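Local coordinates for protein GNAT family acetyltransferase (Mycobacterium smegmatis, PDB 6C30) that probably transfers acetyl groups from acetyl-CoA to protein N-termini, as a RimJ-type N-acetyltransferase of the GNAT family, captured here without its cofactor, at residues Val22-Val27 and Ile92-Glu97; Gly85-Phe90 and Gln101-Asn106; Phe171-Leu176 and Leu191-Thr196. One frame throughout, in Å; residues are numbered along the deposited sequence.

Contact 1: Val22-Val27 and Ile92-Glu97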
# COMPACT_ATOMS: atom_id res chain seq x y z
N VAL A 22 -5.02 -12.34 -4.28
CA VAL A 22 -5.72 -13.01 -5.37
C VAL A 22 -4.66 -13.74 -6.21
O VAL A 22 -3.48 -13.60 -5.92
CB VAL A 22 -6.54 -12.00 -6.21
CG1 VAL A 22 -7.67 -11.41 -5.39
CG2 VAL A 22 -5.63 -10.92 -6.77
N PRO A 23 -5.07 -14.54 -7.21
CA PRO A 23 -4.05 -15.29 -7.96
C PRO A 23 -2.89 -14.45 -8.50
O PRO A 23 -1.75 -14.91 -8.50
CB PRO A 23 -4.86 -15.89 -9.11
CG PRO A 23 -6.18 -16.18 -8.48
CD PRO A 23 -6.43 -15.03 -7.53
N ALA A 24 -3.14 -13.21 -8.91
CA ALA A 24 -2.09 -12.39 -9.48
C ALA A 24 -1.07 -11.89 -8.45
O ALA A 24 0.07 -11.58 -8.80
CB ALA A 24 -2.70 -11.19 -10.22
N GLY A 25 -1.49 -11.81 -7.19
CA GLY A 25 -0.63 -11.29 -6.13
C GLY A 25 -1.43 -10.48 -5.15
O GLY A 25 -2.62 -10.71 -4.95
N VAL A 26 -0.76 -9.53 -4.50
CA VAL A 26 -1.46 -8.64 -3.58
C VAL A 26 -2.00 -7.44 -4.37
O VAL A 26 -1.25 -6.73 -5.04
CB VAL A 26 -0.53 -8.15 -2.44
CG1 VAL A 26 -1.28 -7.20 -1.52
CG2 VAL A 26 0.01 -9.35 -1.66
N VAL A 27 -3.32 -7.24 -4.32
CA VAL A 27 -3.93 -6.12 -5.03
C VAL A 27 -4.63 -5.18 -4.06
O VAL A 27 -5.18 -5.61 -3.05
CB VAL A 27 -4.94 -6.60 -6.09
CG1 VAL A 27 -4.23 -7.38 -7.19
CG2 VAL A 27 -6.06 -7.40 -5.45
N ILE A 92 -4.73 1.20 -9.17
CA ILE A 92 -4.67 -0.23 -8.88
C ILE A 92 -3.22 -0.60 -8.64
O ILE A 92 -2.36 -0.37 -9.50
CB ILE A 92 -5.23 -1.08 -10.04
CG1 ILE A 92 -6.63 -0.63 -10.44
CG2 ILE A 92 -5.20 -2.58 -9.66
CD1 ILE A 92 -7.11 -1.22 -11.76
N GLU A 93 -2.95 -1.15 -7.45
CA GLU A 93 -1.62 -1.65 -7.12
C GLU A 93 -1.56 -3.17 -7.20
O GLU A 93 -2.49 -3.85 -6.74
CB GLU A 93 -1.19 -1.23 -5.71
CG GLU A 93 -0.92 0.26 -5.58
CD GLU A 93 -0.29 0.63 -4.25
OE1 GLU A 93 -0.29 -0.21 -3.32
OE2 GLU A 93 0.21 1.77 -4.14
N LEU A 94 -0.49 -3.68 -7.78
CA LEU A 94 -0.12 -5.09 -7.68
C LEU A 94 1.22 -5.14 -6.95
O LEU A 94 2.21 -4.60 -7.44
CB LEU A 94 -0.02 -5.75 -9.05
CG LEU A 94 0.47 -7.19 -9.02
CD1 LEU A 94 -0.57 -8.11 -8.39
CD2 LEU A 94 0.84 -7.64 -10.43
N ASP A 95 1.22 -5.78 -5.79
CA ASP A 95 2.43 -5.87 -4.95
C ASP A 95 3.06 -4.47 -4.79
O ASP A 95 4.28 -4.28 -4.88
CB ASP A 95 3.43 -6.88 -5.54
CG ASP A 95 2.82 -8.28 -5.67
OD1 ASP A 95 2.03 -8.66 -4.79
OD2 ASP A 95 3.13 -8.97 -6.67
N GLY A 96 2.19 -3.50 -4.55
CA GLY A 96 2.60 -2.14 -4.28
C GLY A 96 2.89 -1.27 -5.50
O GLY A 96 3.13 -0.07 -5.34
N GLU A 97 2.88 -1.86 -6.70
CA GLU A 97 3.23 -1.13 -7.91
C GLU A 97 2.00 -0.67 -8.68
O GLU A 97 1.05 -1.42 -8.84
CB GLU A 97 4.09 -2.01 -8.83
CG GLU A 97 5.43 -2.38 -8.24
CD GLU A 97 6.31 -3.15 -9.21
OE1 GLU A 97 5.78 -3.74 -10.18
OE2 GLU A 97 7.55 -3.14 -9.02
O HOH W 1 -0.53 -4.13 -3.90
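Asp95 turns CG anti to its own carbonyl carbon (chi1 -58°), which puts CG on the side of Val26; with chi2 at -36° OD1 reaches Val26 N. Val26 N donates to Asp95 OD1 at 2.9 Å, arriving on the syn side but 34° out of the carboxylate plane. The return bond, Asp95 N to Val26 O, measures 2.8 Å and is nearly straight, so one residue meets both backbone polar groups of Val26. Asp95 belongs to the type I' turn Leu94-Glu97, which joins strands 88-94 and 97-105 of a hairpin, and lies where the pairing with strand 25-31 ends, next to the second subunit. Water 1 donates to Val26 O and accepts from Gly96 N, tying the same carbonyl to the turn. On the face that carries Val27 and Leu94, Leu94 CD1 lies 3.6 Å from Ala24 O and 3.9 Å from Val27 CG1. Val27 and Leu94 form an antiparallel non-hydrogen-bonded pair, with Val27 CA 3.2 Å from Glu93 O in a CA-H...O contact. Asp95 OD2 forms a salt bridge with Arg35 of the second subunit, which also bonds Ala24 O. Asp95 therefore uses one oxygen within its chain and the other between subunits; the arginine would probably stabilise its negative charge.

Contact 2: Gly85-Phe90 and Gln101-Asn106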
# COMPACT_ATOMS: atom_id res chain seq x y z
N GLY A 85 -16.49 15.68 -4.12
CA GLY A 85 -17.32 14.50 -3.98
C GLY A 85 -17.90 13.97 -5.27
O GLY A 85 -18.86 13.19 -5.24
N ARG A 86 -17.33 14.37 -6.40
CA ARG A 86 -17.85 13.95 -7.70
C ARG A 86 -17.11 12.77 -8.32
O ARG A 86 -17.62 12.15 -9.25
CB ARG A 86 -17.82 15.13 -8.67
CG ARG A 86 -18.77 16.24 -8.24
CD ARG A 86 -18.99 17.26 -9.35
NE ARG A 86 -17.84 18.13 -9.56
CZ ARG A 86 -17.73 19.36 -9.06
NH1 ARG A 86 -18.71 19.87 -8.33
NH2 ARG A 86 -16.65 20.08 -9.31
N MET A 87 -15.91 12.49 -7.83
CA MET A 87 -15.09 11.38 -8.33
C MET A 87 -14.34 10.74 -7.19
O MET A 87 -14.10 11.36 -6.15
CB MET A 87 -14.10 11.86 -9.38
CG MET A 87 -14.71 12.48 -10.63
SD MET A 87 -13.49 12.91 -11.89
CE MET A 87 -13.19 11.30 -12.61
N LEU A 88 -13.95 9.48 -7.39
CA LEU A 88 -12.95 8.82 -6.53
C LEU A 88 -11.92 8.18 -7.45
O LEU A 88 -12.14 7.10 -8.01
CB LEU A 88 -13.57 7.77 -5.60
CG LEU A 88 -14.50 8.27 -4.48
CD1 LEU A 88 -15.93 8.49 -4.97
CD2 LEU A 88 -14.48 7.30 -3.31
N PRO A 89 -10.79 8.86 -7.63
CA PRO A 89 -9.76 8.39 -8.56
C PRO A 89 -8.69 7.53 -7.89
O PRO A 89 -7.80 8.04 -7.22
CB PRO A 89 -9.16 9.70 -9.10
CG PRO A 89 -9.30 10.67 -7.94
CD PRO A 89 -10.60 10.28 -7.24
N PHE A 90 -8.80 6.21 -8.06
CA PHE A 90 -7.84 5.29 -7.48
C PHE A 90 -6.82 4.77 -8.48
O PHE A 90 -7.06 4.72 -9.70
CB PHE A 90 -8.55 4.06 -6.88
CG PHE A 90 -9.46 4.37 -5.72
CD1 PHE A 90 -8.95 4.54 -4.45
CD2 PHE A 90 -10.84 4.41 -5.90
CE1 PHE A 90 -9.79 4.79 -3.37
CE2 PHE A 90 -11.70 4.67 -4.83
CZ PHE A 90 -11.17 4.85 -3.57
N GLN A 101 -5.60 1.99 -13.24
CA GLN A 101 -6.48 2.88 -12.50
C GLN A 101 -7.87 2.31 -12.38
O GLN A 101 -8.31 1.55 -13.25
CB GLN A 101 -6.56 4.26 -13.16
CG GLN A 101 -5.32 5.12 -12.95
CD GLN A 101 -5.35 6.36 -13.81
OE1 GLN A 101 -4.82 6.38 -14.93
NE2 GLN A 101 -6.02 7.41 -13.32
N LEU A 102 -8.54 2.71 -11.30
CA LEU A 102 -9.93 2.39 -11.03
C LEU A 102 -10.58 3.72 -10.64
O LEU A 102 -10.25 4.28 -9.60
CB LEU A 102 -10.04 1.34 -9.91
CG LEU A 102 -11.38 0.70 -9.53
CD1 LEU A 102 -12.33 1.70 -8.87
CD2 LEU A 102 -12.02 0.01 -10.73
N THR A 103 -11.46 4.22 -11.49
CA THR A 103 -12.03 5.54 -11.29
C THR A 103 -13.54 5.48 -11.12
O THR A 103 -14.24 4.89 -11.95
CB THR A 103 -11.69 6.46 -12.47
OG1 THR A 103 -10.28 6.47 -12.69
CG2 THR A 103 -12.16 7.90 -12.21
N ILE A 104 -14.03 6.08 -10.03
CA ILE A 104 -15.46 6.29 -9.84
C ILE A 104 -15.78 7.73 -10.24
O ILE A 104 -15.09 8.65 -9.80
CB ILE A 104 -15.89 6.08 -8.38
CG1 ILE A 104 -15.27 4.81 -7.79
CG2 ILE A 104 -17.39 6.08 -8.25
CD1 ILE A 104 -15.69 3.59 -8.48
N GLY A 105 -16.79 7.93 -11.09
CA GLY A 105 -17.11 9.27 -11.54
C GLY A 105 -18.59 9.58 -11.61
O GLY A 105 -19.44 8.69 -11.44
N ASN A 106 -18.90 10.86 -11.85
CA ASN A 106 -20.28 11.34 -11.91
C ASN A 106 -21.06 10.91 -10.66
O ASN A 106 -22.22 10.47 -10.74
CB ASN A 106 -20.97 10.83 -13.19
CG ASN A 106 -22.33 11.47 -13.41
OD1 ASN A 106 -22.53 12.64 -13.10
ND2 ASN A 106 -23.27 10.69 -13.94
O HOH W 2 -7.97 7.01 -11.15
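Leu88 and Ile104 exchange two backbone hydrogen bonds, Leu88 N to Ile104 O at 2.8 Å and Ile104 N to Leu88 O at 2.9 Å. Phe90 and Leu102 repeat the pattern two residues on, which makes both antiparallel hydrogen-bonded pairs, with Pro89 and Thr103 the non-hydrogen-bonded pair between them. Water 2 donates to Phe90 O, accepts from Gln101 NE2, and is hydrogen-bonded to Thr103 OG1 at 2.8 Å, so it links the two strands through one carbonyl and two side chains. The other end of the Gln101 amide, OE1, is taken by Trp120 of the next strand. Further out, Leu102 O sits at the edge of the Phe90 ring, in its plane, 3.7 Å from Phe90 CD2; Trp13 meets that ring edge-to-face. Leu88 CB rests 4.0 Å from Ile104 CB on this same side of the sheet, where helix 130-143 packs on Leu88, Leu102 and Ile104. On the Pro89 side, Met87 bends at chi3 (79°), and its CE meets Thr103 CG2 at 3.6 Å; helix 71-83 covers Met87 and Pro89. The pairing belongs to the beta hairpin 88-94/97-105 in the central sheet of the GNAT fold. Its chemistry divides by direction: the backbone groups of the two hydrogen-bonded pairs bond each other, Phe90 O also taking a water, while mainly apolar side chains meet helices.

Contact 3: Phe171-Leu176 and Leu191-Thr196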
# COMPACT_ATOMS: atom_id res chain seq x y z
N PHE A 171 -22.08 -7.27 -13.22
CA PHE A 171 -22.80 -6.22 -13.95
C PHE A 171 -23.84 -6.80 -14.91
O PHE A 171 -23.57 -7.79 -15.59
CB PHE A 171 -21.81 -5.33 -14.72
CG PHE A 171 -21.08 -4.35 -13.85
CD1 PHE A 171 -21.66 -3.13 -13.53
CD2 PHE A 171 -19.82 -4.65 -13.35
CE1 PHE A 171 -20.99 -2.23 -12.71
CE2 PHE A 171 -19.15 -3.75 -12.53
CZ PHE A 171 -19.74 -2.53 -12.22
N ARG A 172 -25.01 -6.16 -14.94
CA ARG A 172 -26.10 -6.50 -15.86
C ARG A 172 -26.14 -5.55 -17.05
O ARG A 172 -26.04 -4.35 -16.86
CB ARG A 172 -27.46 -6.41 -15.16
CG ARG A 172 -27.66 -7.29 -13.96
CD ARG A 172 -28.96 -6.90 -13.23
NE ARG A 172 -28.78 -5.72 -12.39
CZ ARG A 172 -29.09 -4.47 -12.73
NH1 ARG A 172 -29.63 -4.22 -13.92
NH2 ARG A 172 -28.87 -3.48 -11.87
N GLU A 173 -26.35 -6.06 -18.26
CA GLU A 173 -26.63 -5.17 -19.39
C GLU A 173 -27.99 -4.49 -19.21
O GLU A 173 -29.00 -5.17 -18.98
CB GLU A 173 -26.61 -5.93 -20.71
CG GLU A 173 -25.23 -6.40 -21.13
CD GLU A 173 -25.23 -7.07 -22.49
OE1 GLU A 173 -26.28 -7.06 -23.16
OE2 GLU A 173 -24.18 -7.61 -22.88
N GLU A 174 -28.02 -3.16 -19.32
CA GLU A 174 -29.26 -2.40 -19.19
C GLU A 174 -29.68 -1.73 -20.48
O GLU A 174 -30.86 -1.46 -20.67
CB GLU A 174 -29.14 -1.35 -18.08
CG GLU A 174 -29.13 -1.98 -16.70
CD GLU A 174 -29.40 -1.00 -15.58
OE1 GLU A 174 -29.00 0.17 -15.69
OE2 GLU A 174 -30.02 -1.42 -14.58
N GLY A 175 -28.75 -1.44 -21.37
CA GLY A 175 -29.12 -0.78 -22.60
C GLY A 175 -27.98 -0.56 -23.56
O GLY A 175 -26.84 -0.91 -23.26
N LEU A 176 -28.30 0.01 -24.71
CA LEU A 176 -27.31 0.34 -25.73
C LEU A 176 -27.41 1.82 -26.01
O LEU A 176 -28.44 2.32 -26.48
CB LEU A 176 -27.52 -0.48 -27.01
CG LEU A 176 -26.52 -0.19 -28.13
CD1 LEU A 176 -25.12 -0.64 -27.74
CD2 LEU A 176 -26.96 -0.85 -29.43
N LEU A 191 -22.52 -0.11 -24.75
CA LEU A 191 -23.44 -0.77 -23.83
C LEU A 191 -23.38 -0.09 -22.47
O LEU A 191 -22.32 0.37 -22.04
CB LEU A 191 -23.09 -2.25 -23.68
CG LEU A 191 -23.37 -3.11 -24.92
CD1 LEU A 191 -22.51 -4.35 -24.87
CD2 LEU A 191 -24.84 -3.47 -25.02
N LEU A 192 -24.53 -0.02 -21.81
CA LEU A 192 -24.61 0.42 -20.43
C LEU A 192 -24.85 -0.81 -19.57
O LEU A 192 -25.80 -1.56 -19.81
CB LEU A 192 -25.74 1.44 -20.25
CG LEU A 192 -25.98 1.94 -18.83
CD1 LEU A 192 -24.80 2.75 -18.34
CD2 LEU A 192 -27.27 2.77 -18.74
N VAL A 193 -23.99 -1.01 -18.57
CA VAL A 193 -24.18 -2.12 -17.64
C VAL A 193 -24.25 -1.55 -16.22
O VAL A 193 -23.77 -0.44 -15.97
CB VAL A 193 -23.05 -3.18 -17.76
CG1 VAL A 193 -22.93 -3.70 -19.19
CG2 VAL A 193 -21.71 -2.63 -17.27
N ALA A 194 -24.85 -2.29 -15.28
CA ALA A 194 -25.08 -1.74 -13.95
C ALA A 194 -25.27 -2.82 -12.90
O ALA A 194 -25.59 -3.97 -13.21
CB ALA A 194 -26.30 -0.82 -13.96
N ILE A 195 -25.08 -2.43 -11.66
CA ILE A 195 -25.39 -3.29 -10.53
C ILE A 195 -25.85 -2.39 -9.38
O ILE A 195 -25.38 -1.25 -9.26
CB ILE A 195 -24.16 -4.16 -10.14
CG1 ILE A 195 -24.54 -5.20 -9.08
CG2 ILE A 195 -22.96 -3.30 -9.67
CD1 ILE A 195 -23.41 -6.17 -8.74
N THR A 196 -26.80 -2.86 -8.57
CA THR A 196 -27.26 -2.04 -7.45
C THR A 196 -26.91 -2.73 -6.13
O THR A 196 -26.56 -3.92 -6.11
CB THR A 196 -28.78 -1.73 -7.51
OG1 THR A 196 -29.54 -2.93 -7.34
CG2 THR A 196 -29.15 -1.07 -8.84
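Arg172 runs past the carbonyl oxygen of Ala194 from CB to the guanidinium. Its CB is 3.6 Å from Ala194 O, and CG follows at 4.0 Å from the same oxygen. The chain bends at chi3 (-80°), which sets NE 3.7 Å from Ala194 O; at CZ this oxygen lies over one face of the guanidinium, 3.5 Å above the plane and offset toward the rim. At the tip, NH2 approaches Ile195 CA and Thr196 CG2, while NH1 donates to Glu174 OE2 at 2.9 Å in a nearly straight hydrogen bond that is part of a salt bridge. That oxygen is in the guanidinium plane but is met on its anti side; NE is bridged to Glu199. Ala194 O also accepts from Arg172 N, so the residue holds the carbonyl by its backbone and covers it with its side chain. The carboxylate of Glu174 meets Ala194 CB, OE1 at 3.4 Å; OE1 is also in a salt bridge with Arg150 of strand 150-155.

Two residues, Glu174 and Gly175, stand opposite the single Leu192, a classic beta bulge that shifts the register by one: Glu174 N donates to Leu192 O at 2.8 Å and Gly175 N does so weakly at 3.3 Å. Beyond it, Leu192 N donates to Gly175 O. At the opposite end, Ile195 CG2 lies over the face of the Phe171 ring in a CH-pi contact, and Val193 CG2 packs on Phe171 CB.

Strand 172-180 thus pairs with strand 186-196 on both sides of the bulge. Phe171 packs among apolar side chains, including Leu139 of helix 130-143 and Leu166 of helix 160-169. Arg172 and Glu174 pair beside Ala194, and Glu199 and Arg150 extend the series of alternating charge, which would be expected to stabilise each group; Glu173 pairs separately with Arg163.

After strand 17-22, strand 25-31 leads into the helical region before the chain returns as strand 88-94, where contact 1 closes a long loop of 64 intervening residues. Contact 2 opens at the start of strand 88-94, still inside that loop, and closes beyond it on strand 97-105, so the two cross along the chain; they share strand 88-94 and touch where Ile92 CD1 packs on Gln101 O. Contact 3 follows in series, closing a shorter loop between strands 172-180 and 186-196. All three reach one mixed sheet: contact 1 at its N-terminal side and the subunit boundary, contact 2 nearer the middle, contact 3 across the chain's centre from contact 1, about 27 Å between centres.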